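SufC protein (Thermus thermophilus, PDB 2D2E) binds and hydrolyses ATP as an atypical cytoplasmic ABC-type ATPase, probably powering iron-sulfur cluster assembly by the Suf system. Local coordinates at residues A11-E16 against P53-E58; G29-L34 against A196-H201. One frame throughout, in Å; residues are numbered along the deposited sequence.

Interaction 1: A11-E16 against P53-E58; sequences ASIDGE and PEYTVE
Ile13 lays its terminal methyl over one face of the Tyr55 ring, the two side chains crossing obliquely. CD1 stands 3.8 Å from the ring centroid, a CH-pi contact displaced toward the hydroxyl half, since its nearest ring atoms are CE2 and CZ of Tyr55. CG1 of Ile13 is anti to the backbone N (chi1 -174°) and a second extended torsion (chi2 172°) carries CD1 over the ring, while CB packs 3.6 Å from CE2 of Tyr55 and CG1 also rests on the carbonyl oxygen of Glu54. An alanine in place of Tyr55 would probably leave CD1 of Ile13 without the ring face it lies on.

The polar side-chain contact is made by Ser12, whose OG donates to OE2 of Glu58 at 3.0 Å. The hydroxyl meets this oxygen from above the carboxylate plane, 47° out of it, and the Glu58 chain is bent at chi2. Between these side-chain contacts, Ser12 and Thr56 form an antiparallel hydrogen-bonded pair: Ser12 N to Thr56 O and Thr56 N to Ser12 O are both 2.9 Å. Ala11 and Val57 follow as a non-hydrogen-bonded pair, with Ala11 CA also approaching Thr56 O.

The pairing joins strand 56-58 to the end of strand 3-13 in the antiparallel sheet of the ABC ATPase domain. Ile18 of strand 16-27 touches both Ile13 and Tyr55, and helix 42-50 supplies Thr44, Lys47 and Ile48 against Tyr55, with Ile48 also reaching Ala11.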
loop_
_atom_site.group_PDB
_atom_site.type_symbol
_atom_site.label_atom_id
_atom_site.label_comp_id
_atom_site.label_asym_id
_atom_site.label_seq_id
_atom_site.Cartn_x
_atom_site.Cartn_y
_atom_site.Cartn_z
ATOM N N ALA A 11 14.004 -14.016 0.226
ATOM C CA ALA A 11 14.770 -12.847 0.617
ATOM C C ALA A 11 15.299 -12.993 2.035
ATOM O O ALA A 11 14.756 -13.751 2.836
ATOM C CB ALA A 11 13.899 -11.599 0.518
ATOM N N SER A 12 16.377 -12.278 2.320
ATOM C CA SER A 12 16.981 -12.315 3.643
ATOM C C SER A 12 17.410 -10.920 4.093
ATOM O O SER A 12 17.440 -9.992 3.293
ATOM C CB SER A 12 18.173 -13.286 3.639
ATOM O OG SER A 12 18.887 -13.231 2.420
ATOM N N ILE A 13 17.683 -10.759 5.389
ATOM C CA ILE A 13 18.154 -9.488 5.945
ATOM C C ILE A 13 19.148 -9.868 7.042
ATOM O O ILE A 13 19.106 -11.011 7.504
ATOM C CB ILE A 13 17.014 -8.615 6.483
ATOM C CG1 ILE A 13 17.574 -7.249 6.901
ATOM C CG2 ILE A 13 16.316 -9.330 7.621
ATOM C CD1 ILE A 13 16.506 -6.225 7.262
ATOM N N ASP A 14 20.015 -8.929 7.448
ATOM C CA ASP A 14 21.093 -9.184 8.418
ATOM C C ASP A 14 21.489 -10.652 8.402
ATOM O O ASP A 14 21.513 -11.300 9.450
ATOM C CB ASP A 14 20.764 -8.803 9.899
ATOM C CG ASP A 14 19.437 -8.076 10.089
ATOM O OD1 ASP A 14 19.405 -6.830 10.010
ATOM O OD2 ASP A 14 18.420 -8.758 10.334
ATOM N N GLY A 15 21.728 -11.180 7.202
ATOM C CA GLY A 15 22.107 -12.572 7.049
ATOM C C GLY A 15 21.169 -13.649 7.567
ATOM O O GLY A 15 21.635 -14.581 8.207
ATOM N N GLU A 16 19.864 -13.529 7.313
ATOM C CA GLU A 16 18.871 -14.525 7.756
ATOM C C GLU A 16 17.711 -14.536 6.758
ATOM O O GLU A 16 17.268 -13.478 6.335
ATOM C CB GLU A 16 18.343 -14.178 9.154
ATOM N N PRO A 53 16.548 -1.144 0.238
ATOM C CA PRO A 53 17.879 -1.693 -0.024
ATOM C C PRO A 53 18.508 -2.573 1.052
ATOM O O PRO A 53 19.485 -3.280 0.780
ATOM C CB PRO A 53 18.706 -0.443 -0.331
ATOM C CG PRO A 53 18.112 0.568 0.559
ATOM C CD PRO A 53 16.613 0.320 0.392
ATOM N N GLU A 54 17.962 -2.547 2.264
ATOM C CA GLU A 54 18.512 -3.367 3.339
ATOM C C GLU A 54 18.298 -4.867 3.151
ATOM O O GLU A 54 18.952 -5.677 3.808
ATOM C CB GLU A 54 17.936 -2.933 4.692
ATOM C CG GLU A 54 18.380 -1.544 5.133
ATOM C CD GLU A 54 17.919 -1.195 6.537
ATOM O OE1 GLU A 54 18.132 -0.041 6.966
ATOM O OE2 GLU A 54 17.346 -2.076 7.216
ATOM N N TYR A 55 17.392 -5.242 2.248
ATOM C CA TYR A 55 17.102 -6.646 1.986
ATOM C C TYR A 55 17.834 -7.212 0.790
ATOM O O TYR A 55 18.125 -6.503 -0.169
ATOM C CB TYR A 55 15.587 -6.851 1.743
ATOM C CG TYR A 55 14.809 -6.584 3.018
ATOM C CD1 TYR A 55 14.371 -5.302 3.321
ATOM C CD2 TYR A 55 14.584 -7.597 3.946
ATOM C CE1 TYR A 55 13.732 -5.028 4.517
ATOM C CE2 TYR A 55 13.945 -7.330 5.161
ATOM C CZ TYR A 55 13.529 -6.042 5.432
ATOM O OH TYR A 55 12.893 -5.754 6.620
ATOM N N THR A 56 18.107 -8.506 0.850
ATOM C CA THR A 56 18.783 -9.201 -0.230
ATOM C C THR A 56 17.814 -10.207 -0.842
ATOM O O THR A 56 17.318 -11.088 -0.150
ATOM C CB THR A 56 20.020 -9.972 0.293
ATOM O OG1 THR A 56 20.917 -9.060 0.939
ATOM C CG2 THR A 56 20.740 -10.664 -0.853
ATOM N N VAL A 57 17.524 -10.079 -2.135
ATOM C CA VAL A 57 16.626 -11.033 -2.773
ATOM C C VAL A 57 17.474 -12.187 -3.320
ATOM O O VAL A 57 18.393 -11.983 -4.107
ATOM C CB VAL A 57 15.785 -10.357 -3.895
ATOM C CG1 VAL A 57 15.003 -11.418 -4.678
ATOM C CG2 VAL A 57 14.841 -9.315 -3.269
ATOM N N GLU A 58 17.160 -13.396 -2.873
ATOM C CA GLU A 58 17.892 -14.599 -3.256
ATOM C C GLU A 58 17.349 -15.279 -4.501
ATOM O O GLU A 58 18.096 -15.868 -5.283
ATOM C CB GLU A 58 17.834 -15.595 -2.105
ATOM C CG GLU A 58 18.223 -14.991 -0.771
ATOM C CD GLU A 58 19.631 -15.348 -0.377
ATOM O OE1 GLU A 58 20.490 -15.456 -1.281
ATOM O OE2 GLU A 58 19.882 -15.516 0.832
#

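Interaction 2: G29-L34 against A196-H201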
loop_
_atom_site.group_PDB
_atom_site.type_symbol
_atom_site.label_atom_id
_atom_site.label_comp_id
_atom_site.label_asym_id
_atom_site.label_seq_id
_atom_site.Cartn_x
_atom_site.Cartn_y
_atom_site.Cartn_z
ATOM N N GLY A 29 -7.787 -4.264 -10.774
ATOM C CA GLY A 29 -9.233 -4.212 -10.623
ATOM C C GLY A 29 -9.656 -4.802 -9.276
ATOM O O GLY A 29 -10.801 -4.620 -8.829
ATOM N N GLU A 30 -8.728 -5.487 -8.612
ATOM C CA GLU A 30 -9.050 -6.095 -7.330
ATOM C C GLU A 30 -8.286 -5.492 -6.160
ATOM O O GLU A 30 -7.246 -4.855 -6.328
ATOM C CB GLU A 30 -8.788 -7.616 -7.372
ATOM C CG GLU A 30 -9.749 -8.340 -8.325
ATOM C CD GLU A 30 -9.599 -9.858 -8.360
ATOM O OE1 GLU A 30 -8.924 -10.465 -7.499
ATOM O OE2 GLU A 30 -10.190 -10.473 -9.282
ATOM N N VAL A 31 -8.849 -5.685 -4.974
ATOM C CA VAL A 31 -8.244 -5.227 -3.720
ATOM C C VAL A 31 -8.103 -6.470 -2.853
ATOM O O VAL A 31 -9.079 -7.143 -2.517
ATOM C CB VAL A 31 -9.118 -4.189 -2.979
ATOM C CG1 VAL A 31 -8.474 -3.838 -1.632
ATOM C CG2 VAL A 31 -9.260 -2.929 -3.817
ATOM N N HIS A 32 -6.857 -6.803 -2.531
ATOM C CA HIS A 32 -6.583 -7.975 -1.708
ATOM C C HIS A 32 -6.009 -7.581 -0.358
ATOM O O HIS A 32 -5.504 -6.456 -0.182
ATOM C CB HIS A 32 -5.566 -8.873 -2.392
ATOM C CG HIS A 32 -6.089 -9.551 -3.611
ATOM N ND1 HIS A 32 -5.470 -10.652 -4.160
ATOM C CD2 HIS A 32 -7.147 -9.269 -4.410
ATOM C CE1 HIS A 32 -6.127 -11.021 -5.249
ATOM N NE2 HIS A 32 -7.146 -10.197 -5.423
ATOM N N ALA A 33 -6.089 -8.525 0.577
ATOM C CA ALA A 33 -5.530 -8.361 1.917
ATOM C C ALA A 33 -4.397 -9.384 2.124
ATOM O O ALA A 33 -4.477 -10.519 1.619
ATOM C CB ALA A 33 -6.644 -8.602 2.979
ATOM N N LEU A 34 -3.348 -8.983 2.861
ATOM C CA LEU A 34 -2.251 -9.882 3.225
ATOM C C LEU A 34 -2.182 -9.792 4.749
ATOM O O LEU A 34 -1.833 -8.746 5.307
ATOM C CB LEU A 34 -0.902 -9.443 2.635
ATOM C CG LEU A 34 0.288 -10.306 3.109
ATOM C CD1 LEU A 34 0.085 -11.799 2.808
ATOM C CD2 LEU A 34 1.543 -9.781 2.442
ATOM N N ALA A 196 -4.846 -3.193 -5.424
ATOM C CA ALA A 196 -4.235 -2.874 -4.133
ATOM C C ALA A 196 -4.035 -4.105 -3.255
ATOM O O ALA A 196 -4.765 -5.099 -3.367
ATOM C CB ALA A 196 -5.111 -1.883 -3.382
ATOM N N LEU A 197 -3.036 -4.020 -2.380
ATOM C CA LEU A 197 -2.777 -5.084 -1.413
ATOM C C LEU A 197 -2.713 -4.347 -0.074
ATOM O O LEU A 197 -1.852 -3.491 0.121
ATOM C CB LEU A 197 -1.430 -5.767 -1.701
ATOM C CG LEU A 197 -1.056 -6.904 -0.725
ATOM C CD1 LEU A 197 -2.063 -8.047 -0.827
ATOM C CD2 LEU A 197 0.348 -7.404 -1.010
ATOM N N VAL A 198 -3.621 -4.690 0.839
ATOM C CA VAL A 198 -3.662 -4.074 2.161
ATOM C C VAL A 198 -3.046 -5.101 3.109
ATOM O O VAL A 198 -3.546 -6.243 3.226
ATOM C CB VAL A 198 -5.119 -3.778 2.562
ATOM C CG1 VAL A 198 -5.196 -3.193 3.965
ATOM C CG2 VAL A 198 -5.730 -2.811 1.561
ATOM N N ILE A 199 -1.941 -4.711 3.748
ATOM C CA ILE A 199 -1.229 -5.590 4.677
ATOM C C ILE A 199 -1.686 -5.227 6.078
ATOM O O ILE A 199 -1.691 -4.058 6.452
ATOM C CB ILE A 199 0.310 -5.391 4.524
ATOM C CG1 ILE A 199 0.691 -5.718 3.081
ATOM C CG2 ILE A 199 1.087 -6.281 5.521
ATOM C CD1 ILE A 199 2.147 -5.384 2.743
ATOM N N THR A 200 -2.080 -6.227 6.861
ATOM C CA THR A 200 -2.582 -5.930 8.190
ATOM C C THR A 200 -2.459 -7.157 9.092
ATOM O O THR A 200 -2.391 -8.296 8.609
ATOM C CB THR A 200 -4.085 -5.518 8.060
ATOM O OG1 THR A 200 -4.614 -5.137 9.328
ATOM C CG2 THR A 200 -4.910 -6.678 7.529
ATOM N N HIS A 201 -2.388 -6.919 10.401
ATOM C CA HIS A 201 -2.350 -8.020 11.360
ATOM C C HIS A 201 -3.784 -8.279 11.814
ATOM O O HIS A 201 -4.248 -9.420 11.848
ATOM C CB HIS A 201 -1.498 -7.650 12.585
ATOM C CG HIS A 201 -1.454 -8.740 13.608
ATOM N ND1 HIS A 201 -2.107 -8.658 14.818
ATOM C CD2 HIS A 201 -0.895 -9.974 13.561
ATOM C CE1 HIS A 201 -1.951 -9.795 15.478
ATOM N NE2 HIS A 201 -1.220 -10.609 14.736
#
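Strands 31-34 and 196-199 run parallel, their axes 4.5 Å apart at closest approach and inclined by 27°, and five backbone hydrogen bonds link segments 29-34 and 196-201, from Ala196 N to Glu30 O at one end to Thr200 N to Leu34 O at the other. Among them, His32 N donates to Ala196 O and His32 O accepts from Val198 N, each at 2.8 Å.

On the face carrying His32, Leu34, Leu197 and Ile199, CG of Leu197 is anti to the backbone N (chi1 180°), and chi2 of 63° places CD1 3.9 Å from CB of His32 and 3.9 Å from CB of Leu34. Ile199 also touches Leu34, its CG1 4.1 Å from Leu34 CB. Val31, Ala33, Ala196 and Val198 line the reverse face, where CG1 of Val31 packs loosely against CB of Ala196 and CG2 of Val198.

The His32 ring turns away from the partner strand. Its NE2 donates a nearly straight bond of 2.7 Å to OE1 of Glu30, in the ring plane and on the anti lone pair of that oxygen, while ND1 is bonded to NE2 of His215. Gripped at both nitrogens, the imidazole has its rotation fixed.

They are adjacent inner strands of the mixed sheet of the P-loop NTPase fold, 195-199 flanked by 164-168 and 31-35 by 213-218. Leu24 of strand 16-27 packs on Leu34 and Leu197, and Lys42 of helix 42-50 touches Leu34 and Ile199.

Overall arrangement
Interactions 1 and 2 belong to the two different sheets of one ABC ATPase domain, their centres 23 Å apart and their nearest atoms about 11 Å apart, without touching. Helix 42-50, which opens with the last residues of the Walker A motif, meets both. From interaction 1, the side chain of Tyr55 lies about 3 Å from that of Thr44; from interaction 2, that of Ile199 lies about 4 Å from those of Lys42 and Ser43. All three helix residues bind ADP in another structure of this protein, although no nucleotide is bound here. Tyr55, next to the antiparallel sheet, and Ile199, in the mixed sheet, thus each border residues of the ADP site on the same helix.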